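Local coordinates for imelysin (Bacteroides ovatus ATCC 8483, PDB 3OYV), which is an imelysin-like protein that probably binds metal at the outer membrane and takes part in bacterial iron uptake, at residues Ala12-Thr17 and Leu347-Tyr352; Tyr111-Glu114 and His120-Asp123; Asn127-Ile132 and Asn166-Ala171. All coordinates share one frame; numbering follows the deposited sequence. Where two conformers were deposited one is given.

Contact 1: residues Ala12-Thr17 and Leu347-Tyr352. With GOL (glycerol), chain E.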
loop_
_atom_site.group_PDB
_atom_site.type_symbol
_atom_site.label_atom_id
_atom_site.label_comp_id
_atom_site.label_asym_id
_atom_site.label_seq_id
_atom_site.Cartn_x
_atom_site.Cartn_y
_atom_site.Cartn_z
ATOM N N ALA A 12 7.291 11.545 19.475
ATOM C CA ALA A 12 8.603 10.900 19.336
ATOM C C ALA A 12 9.558 11.672 18.421
ATOM O O ALA A 12 10.082 11.140 17.433
ATOM C CB ALA A 12 8.402 9.476 18.819
ATOM N N ASN A 13 9.813 12.920 18.767
ATOM C CA ASN A 13 10.747 13.778 18.056
ATOM C C ASN A 13 12.188 13.288 18.248
ATOM O O ASN A 13 12.621 13.068 19.374
ATOM C CB ASN A 13 10.672 15.212 18.604
ATOM C CG ASN A 13 11.572 16.164 17.845
ATOM O OD1 ASN A 13 11.255 16.560 16.722
ATOM N ND2 ASN A 13 12.689 16.561 18.463
ATOM N N ILE A 14 12.926 13.147 17.159
ATOM C CA ILE A 14 14.360 12.902 17.234
ATOM C C ILE A 14 14.991 13.418 15.953
ATOM O O ILE A 14 14.360 13.365 14.898
ATOM C CB ILE A 14 14.631 11.415 17.489
ATOM C CG1 ILE A 14 16.114 11.173 17.704
ATOM C CG2 ILE A 14 14.058 10.542 16.327
ATOM C CD1 ILE A 14 16.416 9.761 18.253
ATOM N N ASP A 15 16.204 13.940 16.036
ATOM C CA ASP A 15 16.969 14.304 14.862
ATOM C C ASP A 15 18.228 13.450 14.778
ATOM O O ASP A 15 18.729 12.967 15.796
ATOM C CB ASP A 15 17.351 15.780 14.899
ATOM C CG ASP A 15 16.144 16.700 14.924
ATOM O OD1 ASP A 15 15.283 16.560 14.037
ATOM O OD2 ASP A 15 16.068 17.571 15.823
ATOM N N TYR A 16 18.712 13.296 13.557
ATOM C CA TYR A 16 19.958 12.597 13.298
ATOM C C TYR A 16 21.119 13.415 13.840
ATOM O O TYR A 16 21.237 14.624 13.549
ATOM C CB TYR A 16 20.073 12.402 11.792
ATOM C CG TYR A 16 21.309 11.704 11.291
ATOM C CD1 TYR A 16 21.353 10.310 11.166
ATOM C CD2 TYR A 16 22.424 12.425 10.901
ATOM C CE1 TYR A 16 22.469 9.676 10.660
ATOM C CE2 TYR A 16 23.556 11.794 10.413
ATOM C CZ TYR A 16 23.583 10.406 10.299
ATOM O OH TYR A 16 24.722 9.814 9.802
ATOM N N THR A 17 21.972 12.766 14.630
ATOM C CA THR A 17 23.134 13.437 15.214
ATOM C C THR A 17 24.349 12.523 15.101
ATOM O O THR A 17 24.200 11.324 14.918
ATOM C CB THR A 17 22.928 13.705 16.714
ATOM O OG1 THR A 17 22.944 12.448 17.428
ATOM C CG2 THR A 17 21.592 14.508 16.994
ATOM N N LEU A 347 10.639 3.118 8.044
ATOM C CA LEU A 347 11.663 3.728 7.197
ATOM C C LEU A 347 11.336 5.166 6.883
ATOM O O LEU A 347 12.218 6.001 6.872
ATOM C CB LEU A 347 11.838 2.906 5.951
ATOM C CG LEU A 347 13.099 3.138 5.162
ATOM C CD1 LEU A 347 14.363 3.181 6.026
ATOM C CD2 LEU A 347 13.181 2.004 4.080
ATOM N N GLU A 348 10.055 5.432 6.641
ATOM C CA GLU A 348 9.625 6.807 6.417
ATOM C C GLU A 348 10.024 7.733 7.587
ATOM O O GLU A 348 10.546 8.838 7.386
ATOM C CB GLU A 348 8.093 6.835 6.199
ATOM C CG GLU A 348 7.525 8.151 5.687
ATOM C CD GLU A 348 6.005 8.219 5.851
ATOM O OE1 GLU A 348 5.422 7.315 6.466
ATOM O OE2 GLU A 348 5.434 9.229 5.400
ATOM N N PHE A 349 9.756 7.259 8.806
ATOM C CA PHE A 349 10.121 8.021 10.027
ATOM C C PHE A 349 11.616 8.340 10.065
ATOM O O PHE A 349 12.023 9.419 10.471
ATOM C CB PHE A 349 9.728 7.162 11.232
ATOM C CG PHE A 349 10.058 7.753 12.586
ATOM C CD1 PHE A 349 11.316 7.644 13.129
ATOM C CD2 PHE A 349 9.063 8.287 13.375
ATOM C CE1 PHE A 349 11.581 8.172 14.377
ATOM C CE2 PHE A 349 9.337 8.784 14.640
ATOM C CZ PHE A 349 10.593 8.741 15.117
ATOM N N LEU A 350 12.409 7.364 9.650
ATOM C CA LEU A 350 13.874 7.442 9.661
ATOM C C LEU A 350 14.452 8.312 8.562
ATOM O O LEU A 350 15.597 8.760 8.674
ATOM C CB LEU A 350 14.458 6.019 9.622
ATOM C CG LEU A 350 14.189 5.117 10.849
ATOM C CD1 LEU A 350 14.583 3.650 10.551
ATOM C CD2 LEU A 350 14.866 5.667 12.132
ATOM N N LEU A 351 13.654 8.580 7.516
ATOM C CA LEU A 351 14.101 9.327 6.355
ATOM C C LEU A 351 13.575 10.761 6.258
ATOM O O LEU A 351 14.197 11.593 5.604
ATOM C CB LEU A 351 13.748 8.580 5.059
ATOM C CG LEU A 351 14.500 7.286 4.809
ATOM C CD1 LEU A 351 13.946 6.609 3.548
ATOM C CD2 LEU A 351 16.019 7.552 4.689
ATOM N N TYR A 352 12.400 11.010 6.843
ATOM C CA TYR A 352 11.683 12.260 6.700
ATOM C C TYR A 352 11.365 12.915 8.034
ATOM O O TYR A 352 11.185 12.216 9.044
ATOM C CB TYR A 352 10.347 12.004 6.031
ATOM C CG TYR A 352 10.366 11.634 4.575
ATOM C CD1 TYR A 352 10.300 12.599 3.594
ATOM C CD2 TYR A 352 10.357 10.290 4.183
ATOM C CE1 TYR A 352 10.233 12.240 2.251
ATOM C CE2 TYR A 352 10.323 9.932 2.856
ATOM C CZ TYR A 352 10.234 10.908 1.894
ATOM O OH TYR A 352 10.156 10.508 0.582
HETATM C C1 GOL E . 9.292 11.373 12.330
HETATM O O1 GOL E . 9.671 12.310 11.334
HETATM C C2 GOL E . 8.828 12.062 13.635
HETATM O O2 GOL E . 7.673 12.884 13.355
HETATM C C3 GOL E . 9.875 13.028 14.249
HETATM O O3 GOL E . 11.069 12.430 14.789
#
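Phe349 meets Ala12 and Ile14 through the far end of its ring. The apolar part is small. Ile14 CG2 lies 3.9 Å from Phe349 CE1, approaching obliquely, and the two side chains cross at about a right angle. Ala12 CB sits 4.3 Å from Phe349 CE2. The ring gets there because CG is anti to the backbone N (chi1 178°), which carries it off the helix to the loop. One polar atom joins in at the edge: Ala12 O is 3.4 Å from Phe349 CZ, near the ring plane, where the ring hydrogens are slightly positive.

Phe349 belongs to helix 343-351, which carries the GxHxxE signature of imelysin-like proteins. His345 and Glu348 of that motif are hydrogen-bonded to each other. The loop 12-17 brings the N-terminal part of the chain against the C-terminal end of helix 343-351.

The hydrogen bonds run through a glycerol, probably from the crystallisation liquor. Its O3 gives a bond to Ala12 O and takes one from Ile14 N, 3.1 Å from GOL O3 at an N-H...O angle of 150°. GOL O1 bonds to Tyr352 O at 2.7 Å. GOL C1 lies 3.2 Å above one face of the Phe349 ring, offset toward the rim. With an alanine in place of Phe349, Ile14 CG2 and the edge-on Ala12 O would probably lose their partner, and the glycerol carbons the face they rest on. Helix 309-316 adds Ile312 beside Phe349 and Val313 beside Ala12. Arg358 ties Ile14 O and Phe349 O together.

Contact 2: residues Tyr111-Glu114 and His120-Asp123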
loop_
_atom_site.group_PDB
_atom_site.type_symbol
_atom_site.label_atom_id
_atom_site.label_comp_id
_atom_site.label_asym_id
_atom_site.label_seq_id
_atom_site.Cartn_x
_atom_site.Cartn_y
_atom_site.Cartn_z
ATOM N N TYR A 111 -1.354 13.476 14.353
ATOM C CA TYR A 111 -0.365 12.399 14.444
ATOM C C TYR A 111 -0.900 11.042 14.030
ATOM O O TYR A 111 -0.132 10.079 13.950
ATOM C CB TYR A 111 0.285 12.382 15.836
ATOM C CG TYR A 111 1.175 13.586 16.034
ATOM C CD1 TYR A 111 2.474 13.580 15.574
ATOM C CD2 TYR A 111 0.715 14.740 16.655
ATOM C CE1 TYR A 111 3.290 14.697 15.718
ATOM C CE2 TYR A 111 1.515 15.865 16.808
ATOM C CZ TYR A 111 2.806 15.839 16.338
ATOM O OH TYR A 111 3.617 16.933 16.466
ATOM N N ALA A 112 -2.195 10.975 13.705
ATOM C CA ALA A 112 -2.825 9.745 13.225
ATOM C C ALA A 112 -2.748 9.564 11.705
ATOM O O ALA A 112 -3.140 8.523 11.211
ATOM C CB ALA A 112 -4.305 9.703 13.669
ATOM N N VAL A 113 -2.347 10.615 10.986
ATOM C CA VAL A 113 -2.408 10.612 9.519
ATOM C C VAL A 113 -1.317 9.716 8.892
ATOM O O VAL A 113 -0.123 10.041 8.934
ATOM C CB VAL A 113 -2.303 12.043 8.976
ATOM C CG1 VAL A 113 -2.252 12.072 7.425
ATOM C CG2 VAL A 113 -3.511 12.899 9.465
ATOM N N GLU A 114 -1.738 8.626 8.257
ATOM C CA GLU A 114 -0.826 7.722 7.576
ATOM C C GLU A 114 -0.097 8.435 6.438
ATOM O O GLU A 114 -0.720 9.049 5.580
ATOM C CB GLU A 114 -1.613 6.528 7.014
ATOM C CG GLU A 114 -0.824 5.648 6.023
ATOM C CD GLU A 114 -1.706 4.666 5.258
ATOM O OE1 GLU A 114 -2.578 4.040 5.888
ATOM O OE2 GLU A 114 -1.521 4.504 4.018
ATOM N N HIS A 120 2.849 12.823 2.272
ATOM C CA HIS A 120 2.529 11.952 1.141
ATOM C C HIS A 120 1.124 11.344 1.222
ATOM O O HIS A 120 0.733 10.544 0.372
ATOM C CB HIS A 120 3.659 10.892 1.097
ATOM C CG HIS A 120 3.463 9.798 0.107
ATOM N ND1 HIS A 120 3.533 10.008 -1.253
ATOM C CD2 HIS A 120 3.257 8.479 0.283
ATOM C CE1 HIS A 120 3.321 8.858 -1.874
ATOM N NE2 HIS A 120 3.176 7.908 -0.959
ATOM N N SER A 121 0.347 11.672 2.252
ATOM C CA SER A 121 -0.952 11.002 2.458
ATOM C C SER A 121 -1.878 11.129 1.245
ATOM O O SER A 121 -2.482 10.154 0.843
ATOM C CB SER A 121 -1.676 11.494 3.738
ATOM O OG SER A 121 -2.039 12.843 3.681
ATOM N N ARG A 122 -2.027 12.337 0.695
ATOM C CA ARG A 122 -2.897 12.493 -0.469
ATOM C C ARG A 122 -2.509 11.528 -1.591
ATOM O O ARG A 122 -3.343 10.858 -2.160
ATOM C CB ARG A 122 -2.867 13.931 -0.996
ATOM C CG ARG A 122 -3.646 14.914 -0.134
ATOM C CD ARG A 122 -3.285 16.369 -0.403
ATOM N NE ARG A 122 -3.522 16.737 -1.805
ATOM C CZ ARG A 122 -2.617 16.740 -2.775
ATOM N NH1 ARG A 122 -1.346 16.459 -2.548
ATOM N NH2 ARG A 122 -2.990 17.042 -4.029
ATOM N N ASP A 123 -1.221 11.513 -1.923
ATOM C CA ASP A 123 -0.761 10.712 -3.034
ATOM C C ASP A 123 -0.875 9.217 -2.737
ATOM O O ASP A 123 -1.237 8.437 -3.603
ATOM C CB ASP A 123 0.663 11.117 -3.424
ATOM C CG ASP A 123 0.747 12.460 -4.131
ATOM O OD1 ASP A 123 -0.291 12.949 -4.620
ATOM O OD2 ASP A 123 1.883 12.994 -4.196
#
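Ser121 packs its CB against two neighbours in the loop 111-114. The tight side is here. Ser121 CB is 3.2 Å from Glu114 O, a close carbon-to-oxygen approach, and 3.8 Å from Val113 CG1. The valine presents that branch because CG1 is anti to its backbone N (chi1 176°). In the conformer described, one of two, Ser121 OG is also 3.8 Å from Val113 CG1. Phe182 touches both Val113 and Ser121. The CA atoms of Glu114 and Ser121 come within 6.1 Å, so the chain doubles back on itself through a short loop just as helix 121-137 begins.

The rest of the two segments diverges. Toward Tyr111 and Ala112 the loop is partly exposed and leaves the helix behind. Arg122 starts away from the loop and bonds to Gln176 and Gln180, and the buried His120 bonds to Glu283. Glu114, also deposited in two conformers, bonds through OE2 to Lys93.

The contact itself is a carbon-to-carbon and carbon-to-oxygen fit, with Ser121 CB set against Val113 CG1 and Glu114 O. The polar ends of Glu114, His120 and Arg122 bond outside the two segments. What the contact adds is close packing, without a hydrogen bond of its own.

Contact 3: residues Asn127-Ile132 and Asn166-Ala171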
loop_
_atom_site.group_PDB
_atom_site.type_symbol
_atom_site.label_atom_id
_atom_site.label_comp_id
_atom_site.label_asym_id
_atom_site.label_seq_id
_atom_site.Cartn_x
_atom_site.Cartn_y
_atom_site.Cartn_z
ATOM N N ASN A 127 -3.226 6.745 -4.831
ATOM C CA ASN A 127 -2.694 5.500 -5.413
ATOM C C ASN A 127 -3.494 4.286 -5.014
ATOM O O ASN A 127 -3.687 3.374 -5.811
ATOM C CB ASN A 127 -1.222 5.313 -5.031
ATOM C CG ASN A 127 -0.286 6.174 -5.848
ATOM O OD1 ASN A 127 -0.641 6.668 -6.922
ATOM N ND2 ASN A 127 0.928 6.378 -5.333
ATOM N N ASN A 128 -4.002 4.275 -3.785
ATOM C CA ASN A 128 -4.871 3.195 -3.363
ATOM C C ASN A 128 -6.138 3.123 -4.252
ATOM O O ASN A 128 -6.620 2.048 -4.600
ATOM C CB ASN A 128 -5.329 3.329 -1.902
ATOM C CG ASN A 128 -4.200 3.297 -0.850
ATOM O OD1 ASN A 128 -4.436 3.791 0.253
ATOM N ND2 ASN A 128 -3.022 2.747 -1.158
ATOM N N ILE A 129 -6.676 4.285 -4.600
ATOM C CA ILE A 129 -7.843 4.318 -5.494
ATOM C C ILE A 129 -7.439 3.869 -6.914
ATOM O O ILE A 129 -8.189 3.154 -7.580
ATOM C CB ILE A 129 -8.533 5.693 -5.495
ATOM C CG1 ILE A 129 -9.002 6.086 -4.078
ATOM C CG2 ILE A 129 -9.688 5.690 -6.489
ATOM C CD1 ILE A 129 -9.878 5.097 -3.383
ATOM N N TYR A 130 -6.247 4.264 -7.366
ATOM C CA TYR A 130 -5.769 3.769 -8.650
ATOM C C TYR A 130 -5.568 2.269 -8.670
ATOM O O TYR A 130 -5.670 1.675 -9.728
ATOM C CB TYR A 130 -4.499 4.496 -9.087
ATOM C CG TYR A 130 -4.737 5.931 -9.479
ATOM C CD1 TYR A 130 -5.896 6.296 -10.154
ATOM C CD2 TYR A 130 -3.807 6.921 -9.190
ATOM C CE1 TYR A 130 -6.130 7.606 -10.526
ATOM C CE2 TYR A 130 -4.032 8.249 -9.570
ATOM C CZ TYR A 130 -5.194 8.561 -10.231
ATOM O OH TYR A 130 -5.426 9.867 -10.607
ATOM N N SER A 131 -5.336 1.656 -7.514
ATOM C CA SER A 131 -5.332 0.194 -7.434
ATOM C C SER A 131 -6.679 -0.399 -7.870
ATOM O O SER A 131 -6.738 -1.386 -8.632
ATOM C CB SER A 131 -4.958 -0.279 -6.033
ATOM O OG SER A 131 -4.725 -1.685 -6.006
ATOM N N ILE A 132 -7.755 0.245 -7.432
ATOM C CA ILE A 132 -9.095 -0.167 -7.853
ATOM C C ILE A 132 -9.267 0.035 -9.376
ATOM O O ILE A 132 -9.779 -0.857 -10.079
ATOM C CB ILE A 132 -10.197 0.641 -7.116
ATOM C CG1 ILE A 132 -10.101 0.414 -5.613
ATOM C CG2 ILE A 132 -11.580 0.285 -7.670
ATOM C CD1 ILE A 132 -11.054 1.342 -4.811
ATOM N N ASN A 166 -16.772 6.503 -13.396
ATOM C CA ASN A 166 -16.945 7.848 -12.832
ATOM C C ASN A 166 -16.682 7.909 -11.322
ATOM O O ASN A 166 -16.094 8.877 -10.827
ATOM C CB ASN A 166 -18.365 8.384 -13.129
ATOM C CG ASN A 166 -18.562 8.720 -14.598
ATOM O OD1 ASN A 166 -17.589 8.823 -15.351
ATOM N ND2 ASN A 166 -19.813 9.011 -14.985
ATOM N N ALA A 167 -17.159 6.903 -10.614
ATOM C CA ALA A 167 -16.969 6.846 -9.148
ATOM C C ALA A 167 -15.509 6.650 -8.760
ATOM O O ALA A 167 -15.041 7.244 -7.766
ATOM C CB ALA A 167 -17.813 5.801 -8.526
ATOM N N ILE A 168 -14.777 5.846 -9.521
ATOM C CA ILE A 168 -13.347 5.694 -9.280
ATOM C C ILE A 168 -12.632 7.018 -9.488
ATOM O O ILE A 168 -11.858 7.498 -8.643
ATOM C CB ILE A 168 -12.751 4.609 -10.208
ATOM C CG1 ILE A 168 -13.332 3.262 -9.844
ATOM C CG2 ILE A 168 -11.218 4.609 -10.115
ATOM C CD1 ILE A 168 -13.027 2.155 -10.886
ATOM N N GLN A 169 -12.919 7.665 -10.597
ATOM C CA GLN A 169 -12.326 8.936 -10.880
ATOM C C GLN A 169 -12.723 10.024 -9.854
ATOM O O GLN A 169 -11.877 10.831 -9.433
ATOM C CB GLN A 169 -12.742 9.412 -12.268
ATOM C CG GLN A 169 -12.098 10.723 -12.686
ATOM C CD GLN A 169 -10.611 10.770 -12.385
ATOM O OE1 GLN A 169 -10.126 11.724 -11.761
ATOM N NE2 GLN A 169 -9.877 9.735 -12.815
ATOM N N LYS A 170 -13.979 9.991 -9.423
ATOM C CA LYS A 170 -14.359 11.043 -8.522
ATOM C C LYS A 170 -13.691 10.899 -7.140
ATOM O O LYS A 170 -13.319 11.926 -6.547
ATOM C CB LYS A 170 -15.837 11.086 -8.412
ATOM C CG LYS A 170 -16.285 12.244 -7.631
ATOM C CD LYS A 170 -17.753 12.141 -7.503
ATOM C CE LYS A 170 -18.285 13.127 -6.531
ATOM N NZ LYS A 170 -19.727 12.908 -6.348
ATOM N N ALA A 171 -13.464 9.676 -6.671
ATOM C CA ALA A 171 -12.728 9.465 -5.415
ATOM C C ALA A 171 -11.272 9.907 -5.544
ATOM O O ALA A 171 -10.744 10.593 -4.658
ATOM C CB ALA A 171 -12.855 8.021 -4.952
#
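Ile129 and Ile168 lie alongside each other, pointing opposite ways, and bring their CG2 methyls within 4.1 Å. The same Ile129 CG2 rests 3.6 Å from Ile168 O and 4.2 Å from Ala171 CB. One methyl group thus lies against a backbone oxygen, a branched side chain and an alanine. Ile168 also reaches Ile132, where its CD1 is 4.0 Å from Ile132 CG2. All three isoleucines share one first torsion. In Ile129, CG1 takes the position beside the backbone N (chi1 -59°), which leaves CG2 anti to that N and facing the partner helix.

Behind this shell is the helix pair. The axes of segments 127-132 and 166-171 come within 9.5 Å and run antiparallel, at 170°, as in an up-and-down helical bundle. The small Ala171 probably lets Ile129 CG2 come this close. Away from the interface, Asn127 bonds to Glu283, and Ser131 OG to Lys284 O and Ala287 N. These bonds tie helix 121-137 to the end of helix 265-283 and the loop that follows.

Further helices close in around the pair. Helix 189-214 places Leu201 against both Ile132 and Ile168, while helix 71-102 brings Ile85 and Ala86 to Ile132.

In the fold
All three contacts are made by buried residues, but they differ in place and chemistry. Contact 3 is apolar helix-to-helix packing. Contact 2 closes a short loop with one close carbon-to-oxygen approach. Contact 1 joins parts 330 residues apart and is the one bridged by a bound molecule. It lies toward the periphery, its centre about 21 Å from that of the chain. Contacts 2 and 3 lie nearer the middle, at about 12 Å and 14 Å. They follow each other along helix 121-137, with centres about 17 Å apart. Lys93 links them further, bonding to Glu114 and to Asn128. Contact 1 encloses both along the chain and lies across the chain's centre from contact 3.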